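Local coordinates for gram-negative insecticidal protein (Chromobacterium piscinae, PDB 6FBM) that acts as an insecticidal toxin, probably forming pores in target membranes through its MACPF domain and also carrying a beta-tripod domain, at residues 335-340 with 454-459; 392-397 with 463-468; 170-175 with 270-275; 17-22 with 131-136. All blocks are in the same frame, centred on the assembly; numbering follows the deposited sequence.

Overall arrangement
The four contacts fall into two pairs on opposite sides of the chain's centre. Contacts 1 and 2 lie in the C-terminal half, probably the beta-tripod domain, with centres about 11 Å apart. They touch where D458 OD1 lies 3.1 Å from V467 N, a probable hydrogen bond, and their four segments alternate along the chain. Contacts 3 and 4 have centres about 6 Å apart: contact 3 includes strand 170-177 of the antiparallel MACPF sheet, which pairs with both strands of contact 4 and meets its two segments through the backbone at I172 and S173. Contacts 1 and 3 are about 74 Å apart between centres and about 59 Å between nearest atoms. No bound ligand or active site relates the two pairs.

Contact 1: 335-340 with 454-459; sequences SGASED and RVWWDK
E339 and R454 reach toward each other tip to tip and close a two-pronged salt bridge. R454 NH2 donates to E339 OE1 at 2.7 Å and R454 NH1 to E339 OE2 at 2.8 Å. Both oxygens use their syn lone pairs, and the carboxylate and guanidinium planes are only 13° apart. The glutamate chain runs extended beyond CG (chi2 175°), whereas the arginine bends at chi3, 67°, which swings NE out of line with the earlier carbons. The guanidinium lies against one face of the W457 indole, with R454 NH1 3.0 Å above the ring plane toward its rim, and K459 CD covers the opposite face. A weak bond from W457 N adds to the load on E339 OE2. V455-W456-W457-D458 resembles V392-W393-D394-D395 in sequence, and W456 and W393 each meet a loop carbonyl through the indole N-H, perhaps echoing a repeat within what is probably the beta-tripod region. Here W456 NE1 makes a weak bond to E339 O (3.2 Å), near the ring plane, while A337 CB packs 3.8 Å from W456 CZ2. The end of W456 thus comes up to the 335-340 loop; L341 and L469 also touch it. Farther along, S338 N donates to K459 O at 3.0 Å with a nearly straight N-H...O angle. The loop itself is braced by an ST turn, A337 N donating to S335 OG at 3.1 Å, and S335 O is bonded to T461 OG1.

Contact 2: 392-397 with 463-468; sequences VWDDAG and ARKDVS
V392 begins the contact with a loose apolar touch, its CG1 lying 4.2 Å from V467 CG2. V392 and W393 both face C406 of strand 403-410, a classic beta bulge at a corner of the chain. W393 follows and crosses V467 at about a right angle. V467 CG1 sits over one face of the indole, 3.5 Å from the centroid of the five-membered ring and 17° off the normal, a CH-pi contact. At the ring edge W393 NE1 donates to K465 O at 3.1 Å; the oxygen is in the indole plane, but the donor stands well above the carbonyl plane. A second, weak bond joins the same N-H to D458 OD2. In what is probably the beta-tripod region, the indole is in this way held between strand 393-394 and the loop that leads into strand 468-473. D394 comes next, turning its carboxylate toward K465 in a long salt bridge, OD2 to NZ 3.8 Å, while its OD1 uses the anti lone pair to accept A396 N in an Asx turn. D395 sends its carboxylate elsewhere, to Y429 OH, and meets A463 CB through its CA. A396 O receives R464 N at 3.2 Å, in the carbonyl plane. It also accepts a proton from a water at 2.7 Å; that water donates to D394 O as well and accepts from K465 N. G397 has its CA over one face of the R464 guanidinium.

Contact 3: 170-175 with 270-275; sequences YYISEA and ATLMDF
L272 pushes its CD1 against A175 CB at 3.5 Å, and the same methyl meets I172 CG2 at 3.8 Å, so one leucine branch touches two residues of strand 170-177. Strands 170-177 and 271-274 are antiparallel neighbours in the bent central sheet of the MACPF fold. M273 and D274 both face A176, a classic beta bulge. Between the two segments the contact is made by apolar packing. The leucine and I172 approach tip to tip. I172 CG2, anti to its own backbone N, faces L272 CD1, as does I172 CG1 more distantly at 4.1 Å, while the CD1 methyl of the isoleucine meets F275. The isoleucine and phenylalanine side chains cross at about a right angle, and the phenyl ring also meets Y23 edge-to-face. At the backbone, A175 CA comes 3.7 Å from D274 O. The acidic side chains find their main partners outside the two segments: E174 OE1 bonds S276 OG, D274 OD1 bonds Y29 OH, and D274 OD2 forms a salt bridge with K74. D274 OD1 also takes a weak bond from F275 N at 3.1 Å, the N-H...O angle being 138°; these bonds would hold the carboxylate against rotation. T271 OG1 donates to L272 O within the same strand. I172 CD1 ends 3.6 Å from F275 CE1 and 3.8 Å from F275 CZ.

Contact 4: 17-22 with 131-136; sequences TSMGMG and WYISLP
G20 N is hydrogen-bonded to the carbonyl of I172, and on the other segment L135 CD1 packs 3.5 Å from G20 N. L135 CD1 also approaches I172 O, so one leucine methyl covers the amide-carbonyl pair. G20 is the third residue of a type II beta turn from S18 to M21, and its positive phi (72°) is what that position requires; the closing bond, M21 N to S18 O, is weak. The preceding M19 does most of the packing. Its chain bends at chi2, -47°, which places SD, and again at chi3, -71°, which turns CE back toward the strand. M19 CE reaches I133 O at 3.2 Å, while M19 CG rests 3.7 Å from I133 CG2 and M19 CB 4.0 Å from L135 CD2. Methionine and isoleucine side chains cross obliquely. I133 and L135 both point toward the turn, and M63 touches M19 and L135 from a loop. Strand 170-177 pairs antiparallel with both 21-23 and 120-134 in the MACPF sheet, so the turn leading into 21-23 and the end of 120-134 meet beside I172 of the strand they share.

Contact 1: 335-340 with 454-459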
# COMPACT_ATOMS: atom_id res chain seq x y z
N SER A 335 81.62 -24.81 -38.23
CA SER A 335 80.80 -26.02 -38.35
C SER A 335 81.37 -27.02 -39.33
O SER A 335 80.94 -28.18 -39.35
CB SER A 335 79.38 -25.69 -38.78
OG SER A 335 79.29 -25.42 -40.17
N GLY A 336 82.29 -26.58 -40.19
CA GLY A 336 82.80 -27.42 -41.27
C GLY A 336 81.82 -27.71 -42.38
O GLY A 336 82.15 -28.48 -43.28
N ALA A 337 80.63 -27.12 -42.36
CA ALA A 337 79.70 -27.29 -43.48
C ALA A 337 80.26 -26.53 -44.67
O ALA A 337 80.86 -25.46 -44.51
CB ALA A 337 78.32 -26.79 -43.11
N SER A 338 80.10 -27.10 -45.86
CA SER A 338 80.63 -26.50 -47.08
C SER A 338 80.05 -25.11 -47.18
O SER A 338 80.81 -24.12 -47.27
CB SER A 338 80.25 -27.32 -48.33
OG SER A 338 80.52 -28.71 -48.11
N GLU A 339 78.72 -25.03 -47.11
CA GLU A 339 78.02 -23.76 -47.24
C GLU A 339 78.07 -22.92 -45.97
O GLU A 339 78.23 -23.43 -44.85
CB GLU A 339 76.60 -23.98 -47.70
CG GLU A 339 76.53 -24.64 -49.07
CD GLU A 339 75.11 -24.95 -49.47
OE1 GLU A 339 74.85 -25.12 -50.67
OE2 GLU A 339 74.25 -25.04 -48.58
N ASP A 340 77.98 -21.61 -46.17
CA ASP A 340 77.91 -20.64 -45.09
C ASP A 340 76.42 -20.48 -44.74
O ASP A 340 75.56 -20.52 -45.61
CB ASP A 340 78.46 -19.28 -45.54
CG ASP A 340 79.97 -19.26 -45.78
OD1 ASP A 340 80.73 -19.92 -45.04
OD2 ASP A 340 80.39 -18.49 -46.69
N ARG A 454 66.07 -23.45 -51.39
CA ARG A 454 66.91 -23.94 -50.30
C ARG A 454 67.86 -22.85 -49.82
O ARG A 454 68.49 -22.17 -50.63
CB ARG A 454 67.72 -25.15 -50.75
CG ARG A 454 68.49 -25.87 -49.64
CD ARG A 454 69.23 -27.05 -50.20
NE ARG A 454 70.31 -26.61 -51.09
CZ ARG A 454 71.48 -26.13 -50.70
NH1 ARG A 454 71.78 -26.04 -49.41
NH2 ARG A 454 72.37 -25.76 -51.61
N VAL A 455 67.95 -22.68 -48.51
CA VAL A 455 68.85 -21.70 -47.93
C VAL A 455 70.21 -22.30 -47.70
O VAL A 455 71.22 -21.66 -47.98
CB VAL A 455 68.31 -21.17 -46.59
CG1 VAL A 455 69.28 -20.16 -45.96
CG2 VAL A 455 66.92 -20.55 -46.80
N TRP A 456 70.23 -23.54 -47.18
CA TRP A 456 71.45 -24.15 -46.62
C TRP A 456 71.20 -25.62 -46.26
O TRP A 456 70.05 -26.04 -46.10
CB TRP A 456 71.84 -23.38 -45.38
CG TRP A 456 73.07 -23.82 -44.64
CD1 TRP A 456 74.33 -23.40 -44.87
CD2 TRP A 456 73.14 -24.70 -43.51
NE1 TRP A 456 75.19 -23.96 -43.97
CE2 TRP A 456 74.48 -24.76 -43.12
CE3 TRP A 456 72.19 -25.42 -42.79
CZ2 TRP A 456 74.92 -25.54 -42.04
CZ3 TRP A 456 72.63 -26.19 -41.71
CH2 TRP A 456 73.98 -26.24 -41.35
N TRP A 457 72.27 -26.40 -46.20
CA TRP A 457 72.30 -27.74 -45.62
C TRP A 457 73.65 -27.93 -44.95
O TRP A 457 74.58 -27.16 -45.19
CB TRP A 457 72.04 -28.88 -46.63
CG TRP A 457 72.69 -28.75 -47.99
CD1 TRP A 457 73.88 -28.14 -48.29
CD2 TRP A 457 72.19 -29.27 -49.23
NE1 TRP A 457 74.13 -28.22 -49.64
CE2 TRP A 457 73.12 -28.91 -50.24
CE3 TRP A 457 71.05 -30.01 -49.59
CZ2 TRP A 457 72.93 -29.26 -51.59
CZ3 TRP A 457 70.86 -30.34 -50.91
CH2 TRP A 457 71.80 -29.96 -51.90
N ASP A 458 73.76 -28.97 -44.13
CA ASP A 458 74.94 -29.15 -43.30
C ASP A 458 76.03 -29.98 -43.95
O ASP A 458 77.05 -30.22 -43.32
CB ASP A 458 74.54 -29.79 -41.95
CG ASP A 458 74.29 -31.29 -42.05
OD1 ASP A 458 73.47 -31.69 -42.89
OD2 ASP A 458 74.88 -32.05 -41.28
N LYS A 459 75.85 -30.42 -45.20
CA LYS A 459 76.80 -31.37 -45.78
C LYS A 459 78.21 -30.78 -45.84
O LYS A 459 78.40 -29.61 -46.17
CB LYS A 459 76.30 -31.98 -47.08
CG LYS A 459 76.27 -31.07 -48.28
CD LYS A 459 75.00 -31.30 -49.13
CE LYS A 459 74.78 -32.68 -49.67
NZ LYS A 459 73.91 -32.64 -50.91

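Contact 2: 392-397 with 463-468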
# COMPACT_ATOMS: atom_id res chain seq x y z
N VAL A 392 65.26 -30.38 -34.81
CA VAL A 392 65.16 -30.98 -36.10
C VAL A 392 66.51 -31.66 -36.40
O VAL A 392 66.54 -32.70 -37.05
CB VAL A 392 64.83 -29.92 -37.18
CG1 VAL A 392 64.71 -30.55 -38.56
CG2 VAL A 392 63.52 -29.26 -36.86
N TRP A 393 67.59 -31.05 -35.90
CA TRP A 393 68.95 -31.45 -36.25
C TRP A 393 69.95 -30.85 -35.28
O TRP A 393 69.75 -29.75 -34.79
CB TRP A 393 69.27 -30.93 -37.64
CG TRP A 393 70.70 -31.04 -38.06
CD1 TRP A 393 71.30 -32.12 -38.66
CD2 TRP A 393 71.72 -30.04 -37.93
NE1 TRP A 393 72.63 -31.85 -38.89
CE2 TRP A 393 72.92 -30.59 -38.46
CE3 TRP A 393 71.75 -28.75 -37.41
CZ2 TRP A 393 74.12 -29.88 -38.48
CZ3 TRP A 393 72.95 -28.05 -37.43
CH2 TRP A 393 74.11 -28.62 -37.97
N ASP A 394 71.03 -31.59 -35.04
CA ASP A 394 72.23 -31.04 -34.42
C ASP A 394 73.50 -31.60 -35.08
O ASP A 394 73.40 -32.49 -35.91
CB ASP A 394 72.22 -31.27 -32.89
CG ASP A 394 71.97 -32.71 -32.51
OD1 ASP A 394 72.87 -33.53 -32.65
OD2 ASP A 394 70.87 -33.01 -32.05
N ASP A 395 74.67 -31.06 -34.69
CA ASP A 395 75.98 -31.44 -35.28
C ASP A 395 76.70 -32.58 -34.54
O ASP A 395 77.93 -32.70 -34.66
CB ASP A 395 76.90 -30.22 -35.39
CG ASP A 395 77.64 -29.89 -34.09
OD1 ASP A 395 77.02 -29.92 -33.01
OD2 ASP A 395 78.86 -29.62 -34.15
N ALA A 396 75.97 -33.39 -33.77
CA ALA A 396 76.57 -34.54 -33.08
C ALA A 396 77.23 -35.44 -34.11
O ALA A 396 76.60 -35.81 -35.12
CB ALA A 396 75.51 -35.31 -32.30
N GLY A 397 78.53 -35.72 -33.89
CA GLY A 397 79.34 -36.52 -34.82
C GLY A 397 80.33 -35.75 -35.68
O GLY A 397 81.29 -36.33 -36.20
N ALA A 463 78.10 -34.71 -39.66
CA ALA A 463 77.24 -35.01 -38.53
C ALA A 463 76.40 -36.17 -38.95
O ALA A 463 76.01 -36.24 -40.12
CB ALA A 463 76.36 -33.82 -38.19
N ARG A 464 76.10 -37.07 -38.01
CA ARG A 464 75.30 -38.29 -38.29
C ARG A 464 74.00 -37.90 -38.94
O ARG A 464 73.63 -38.44 -40.00
CB ARG A 464 74.99 -39.08 -37.01
CG ARG A 464 76.20 -39.37 -36.15
CD ARG A 464 76.09 -40.61 -35.31
NE ARG A 464 77.40 -40.84 -34.70
CZ ARG A 464 77.87 -40.21 -33.61
NH1 ARG A 464 77.14 -39.29 -32.97
NH2 ARG A 464 79.08 -40.52 -33.16
N LYS A 465 73.33 -36.94 -38.28
CA LYS A 465 72.04 -36.43 -38.74
C LYS A 465 72.29 -35.38 -39.79
O LYS A 465 73.36 -34.75 -39.83
CB LYS A 465 71.23 -35.85 -37.60
CG LYS A 465 71.07 -36.76 -36.39
CD LYS A 465 70.19 -36.16 -35.35
CE LYS A 465 70.69 -36.40 -33.91
NZ LYS A 465 69.48 -36.41 -33.03
N ASP A 466 71.30 -35.19 -40.64
CA ASP A 466 71.36 -34.25 -41.74
C ASP A 466 70.23 -33.23 -41.63
O ASP A 466 69.20 -33.50 -41.01
CB ASP A 466 71.25 -35.00 -43.06
CG ASP A 466 72.37 -36.01 -43.29
OD1 ASP A 466 73.46 -35.91 -42.65
OD2 ASP A 466 72.14 -36.88 -44.16
N VAL A 467 70.44 -32.06 -42.23
CA VAL A 467 69.39 -31.04 -42.32
C VAL A 467 69.58 -30.16 -43.53
O VAL A 467 70.70 -29.89 -43.94
CB VAL A 467 69.34 -30.16 -41.05
CG1 VAL A 467 70.54 -29.20 -40.97
CG2 VAL A 467 68.02 -29.41 -40.95
N SER A 468 68.45 -29.74 -44.09
CA SER A 468 68.39 -28.73 -45.14
C SER A 468 67.29 -27.72 -44.78
O SER A 468 66.19 -28.11 -44.39
CB SER A 468 68.08 -29.37 -46.49
OG SER A 468 68.96 -30.44 -46.78
O HOH W 1 74.05 -35.21 -35.82

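Contact 3: 170-175 with 270-275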
# COMPACT_ATOMS: atom_id res chain seq x y z
N TYR A 170 4.17 -11.73 -40.19
CA TYR A 170 3.79 -12.85 -39.36
C TYR A 170 3.11 -12.32 -38.12
O TYR A 170 3.35 -11.19 -37.72
CB TYR A 170 5.03 -13.64 -38.96
CG TYR A 170 5.53 -14.56 -40.02
CD1 TYR A 170 6.26 -14.10 -41.11
CD2 TYR A 170 5.26 -15.91 -39.95
CE1 TYR A 170 6.71 -14.96 -42.08
CE2 TYR A 170 5.70 -16.79 -40.93
CZ TYR A 170 6.42 -16.32 -41.98
OH TYR A 170 6.85 -17.21 -42.92
N TYR A 171 2.29 -13.16 -37.51
CA TYR A 171 1.63 -12.83 -36.27
C TYR A 171 1.86 -13.91 -35.22
O TYR A 171 2.23 -15.04 -35.54
CB TYR A 171 0.12 -12.61 -36.51
CG TYR A 171 -0.62 -13.85 -36.92
CD1 TYR A 171 -1.17 -14.71 -35.98
CD2 TYR A 171 -0.76 -14.19 -38.27
CE1 TYR A 171 -1.85 -15.87 -36.36
CE2 TYR A 171 -1.42 -15.34 -38.66
CZ TYR A 171 -1.98 -16.17 -37.71
OH TYR A 171 -2.63 -17.31 -38.07
N ILE A 172 1.61 -13.56 -33.97
CA ILE A 172 1.79 -14.47 -32.86
C ILE A 172 0.59 -15.39 -32.77
O ILE A 172 -0.50 -14.97 -32.43
CB ILE A 172 1.92 -13.71 -31.51
CG1 ILE A 172 3.12 -12.75 -31.51
CG2 ILE A 172 2.01 -14.70 -30.35
CD1 ILE A 172 4.48 -13.42 -31.59
N SER A 173 0.82 -16.65 -33.08
CA SER A 173 -0.23 -17.67 -33.03
C SER A 173 -0.15 -18.53 -31.79
O SER A 173 -1.16 -19.06 -31.34
CB SER A 173 -0.14 -18.56 -34.26
OG SER A 173 -1.24 -19.43 -34.30
N GLU A 174 1.06 -18.70 -31.26
CA GLU A 174 1.28 -19.48 -30.07
C GLU A 174 2.48 -18.88 -29.34
O GLU A 174 3.47 -18.51 -29.95
CB GLU A 174 1.56 -20.92 -30.46
CG GLU A 174 1.45 -21.92 -29.33
CD GLU A 174 1.73 -23.33 -29.86
OE1 GLU A 174 2.90 -23.60 -30.19
OE2 GLU A 174 0.79 -24.16 -29.97
N ALA A 175 2.40 -18.76 -28.02
CA ALA A 175 3.52 -18.23 -27.25
C ALA A 175 3.61 -18.81 -25.86
O ALA A 175 2.60 -19.11 -25.22
CB ALA A 175 3.39 -16.72 -27.15
N ALA A 270 4.71 -11.98 -15.77
CA ALA A 270 4.80 -12.87 -16.92
C ALA A 270 4.46 -12.15 -18.22
O ALA A 270 3.56 -11.33 -18.23
CB ALA A 270 3.89 -14.07 -16.75
N THR A 271 5.24 -12.44 -19.25
CA THR A 271 4.97 -11.97 -20.61
C THR A 271 5.29 -13.07 -21.59
O THR A 271 5.82 -14.10 -21.23
CB THR A 271 5.81 -10.74 -21.02
OG1 THR A 271 7.19 -11.12 -21.10
CG2 THR A 271 5.66 -9.62 -20.00
N LEU A 272 4.92 -12.86 -22.85
CA LEU A 272 5.38 -13.66 -23.94
C LEU A 272 6.88 -13.61 -23.82
O LEU A 272 7.44 -12.55 -23.65
CB LEU A 272 4.90 -13.07 -25.27
CG LEU A 272 5.47 -13.64 -26.57
CD1 LEU A 272 4.45 -13.48 -27.70
CD2 LEU A 272 6.72 -12.93 -27.00
N MET A 273 7.51 -14.77 -23.85
CA MET A 273 8.95 -14.85 -23.76
C MET A 273 9.59 -16.01 -24.51
O MET A 273 10.81 -16.17 -24.42
CB MET A 273 9.39 -14.90 -22.29
CG MET A 273 8.63 -15.85 -21.39
SD MET A 273 8.76 -17.62 -21.67
CE MET A 273 10.46 -17.86 -21.24
N ASP A 274 8.82 -16.82 -25.24
CA ASP A 274 9.42 -17.89 -26.00
C ASP A 274 8.49 -18.34 -27.10
O ASP A 274 7.26 -18.17 -27.03
CB ASP A 274 9.77 -19.07 -25.09
CG ASP A 274 11.00 -19.87 -25.57
OD1 ASP A 274 11.65 -19.48 -26.56
OD2 ASP A 274 11.30 -20.90 -24.90
N PHE A 275 9.09 -18.91 -28.14
CA PHE A 275 8.40 -19.37 -29.31
C PHE A 275 8.63 -20.85 -29.45
O PHE A 275 9.71 -21.36 -29.07
CB PHE A 275 8.99 -18.71 -30.54
CG PHE A 275 8.66 -17.26 -30.69
CD1 PHE A 275 7.54 -16.69 -30.12
CD2 PHE A 275 9.45 -16.48 -31.53
CE1 PHE A 275 7.24 -15.37 -30.34
CE2 PHE A 275 9.16 -15.16 -31.75
CZ PHE A 275 8.05 -14.60 -31.16

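Contact 4: 17-22 with 131-136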
# COMPACT_ATOMS: atom_id res chain seq x y z
N THR A 17 -2.59 -10.14 -24.39
CA THR A 17 -2.47 -8.95 -25.24
C THR A 17 -1.46 -9.15 -26.34
O THR A 17 -1.45 -8.38 -27.29
CB THR A 17 -2.03 -7.70 -24.47
OG1 THR A 17 -0.75 -7.96 -23.85
CG2 THR A 17 -3.06 -7.32 -23.39
N SER A 18 -0.59 -10.14 -26.19
CA SER A 18 0.38 -10.46 -27.24
C SER A 18 -0.18 -11.34 -28.34
O SER A 18 0.39 -11.38 -29.41
CB SER A 18 1.59 -11.14 -26.64
OG SER A 18 2.17 -10.29 -25.68
N MET A 19 -1.28 -12.03 -28.07
CA MET A 19 -1.78 -13.02 -28.99
C MET A 19 -2.44 -12.38 -30.21
O MET A 19 -3.16 -11.37 -30.10
CB MET A 19 -2.74 -13.96 -28.30
CG MET A 19 -2.11 -14.74 -27.15
SD MET A 19 -0.51 -15.50 -27.50
CE MET A 19 -1.02 -16.82 -28.63
N GLY A 20 -2.12 -12.90 -31.38
CA GLY A 20 -2.69 -12.40 -32.59
C GLY A 20 -2.17 -11.04 -33.01
O GLY A 20 -2.79 -10.37 -33.83
N MET A 21 -1.04 -10.63 -32.45
CA MET A 21 -0.42 -9.38 -32.82
C MET A 21 0.54 -9.69 -33.93
O MET A 21 1.17 -10.75 -33.91
CB MET A 21 0.42 -8.81 -31.69
CG MET A 21 -0.28 -8.13 -30.53
SD MET A 21 -1.48 -6.84 -30.98
CE MET A 21 -2.93 -7.84 -30.74
N GLY A 22 0.69 -8.73 -34.85
CA GLY A 22 1.83 -8.74 -35.75
C GLY A 22 3.16 -8.75 -35.01
O GLY A 22 3.27 -8.23 -33.90
N TRP A 131 2.69 -20.78 -18.82
CA TRP A 131 1.70 -21.36 -19.72
C TRP A 131 1.97 -20.99 -21.15
O TRP A 131 2.77 -20.10 -21.43
CB TRP A 131 0.28 -20.93 -19.34
CG TRP A 131 0.14 -19.49 -19.16
CD1 TRP A 131 -0.13 -18.60 -20.13
CD2 TRP A 131 0.21 -18.77 -17.93
NE1 TRP A 131 -0.26 -17.31 -19.58
CE2 TRP A 131 -0.08 -17.42 -18.22
CE3 TRP A 131 0.40 -19.14 -16.61
CZ2 TRP A 131 -0.07 -16.43 -17.25
CZ3 TRP A 131 0.40 -18.17 -15.64
CH2 TRP A 131 0.17 -16.83 -15.96
N TYR A 132 1.31 -21.71 -22.05
CA TYR A 132 1.27 -21.40 -23.46
C TYR A 132 -0.12 -20.88 -23.74
O TYR A 132 -1.10 -21.33 -23.14
CB TYR A 132 1.57 -22.63 -24.31
CG TYR A 132 2.89 -23.34 -23.99
CD1 TYR A 132 4.07 -22.93 -24.60
CD2 TYR A 132 2.95 -24.44 -23.13
CE1 TYR A 132 5.29 -23.56 -24.34
CE2 TYR A 132 4.16 -25.08 -22.85
CZ TYR A 132 5.34 -24.64 -23.46
OH TYR A 132 6.59 -25.25 -23.22
N ILE A 133 -0.21 -19.91 -24.63
CA ILE A 133 -1.49 -19.48 -25.18
C ILE A 133 -1.37 -19.78 -26.66
O ILE A 133 -0.30 -19.58 -27.25
CB ILE A 133 -1.80 -17.99 -24.98
CG1 ILE A 133 -1.43 -17.55 -23.55
CG2 ILE A 133 -3.26 -17.73 -25.28
CD1 ILE A 133 -1.58 -16.08 -23.29
N SER A 134 -2.45 -20.30 -27.25
CA SER A 134 -2.46 -20.60 -28.67
C SER A 134 -3.78 -20.19 -29.28
O SER A 134 -4.81 -20.19 -28.62
CB SER A 134 -2.18 -22.08 -28.90
OG SER A 134 -3.15 -22.87 -28.23
N LEU A 135 -3.70 -19.79 -30.54
CA LEU A 135 -4.85 -19.37 -31.32
C LEU A 135 -5.34 -20.50 -32.22
O LEU A 135 -4.64 -21.50 -32.43
CB LEU A 135 -4.45 -18.19 -32.21
CG LEU A 135 -3.98 -16.94 -31.48
CD1 LEU A 135 -3.72 -15.84 -32.48
CD2 LEU A 135 -5.01 -16.47 -30.46
N PRO A 136 -6.55 -20.33 -32.79
CA PRO A 136 -6.99 -21.18 -33.87
C PRO A 136 -6.07 -21.11 -35.10
O PRO A 136 -5.23 -20.19 -35.24
CB PRO A 136 -8.36 -20.60 -34.23
CG PRO A 136 -8.84 -19.98 -33.00
CD PRO A 136 -7.58 -19.33 -32.48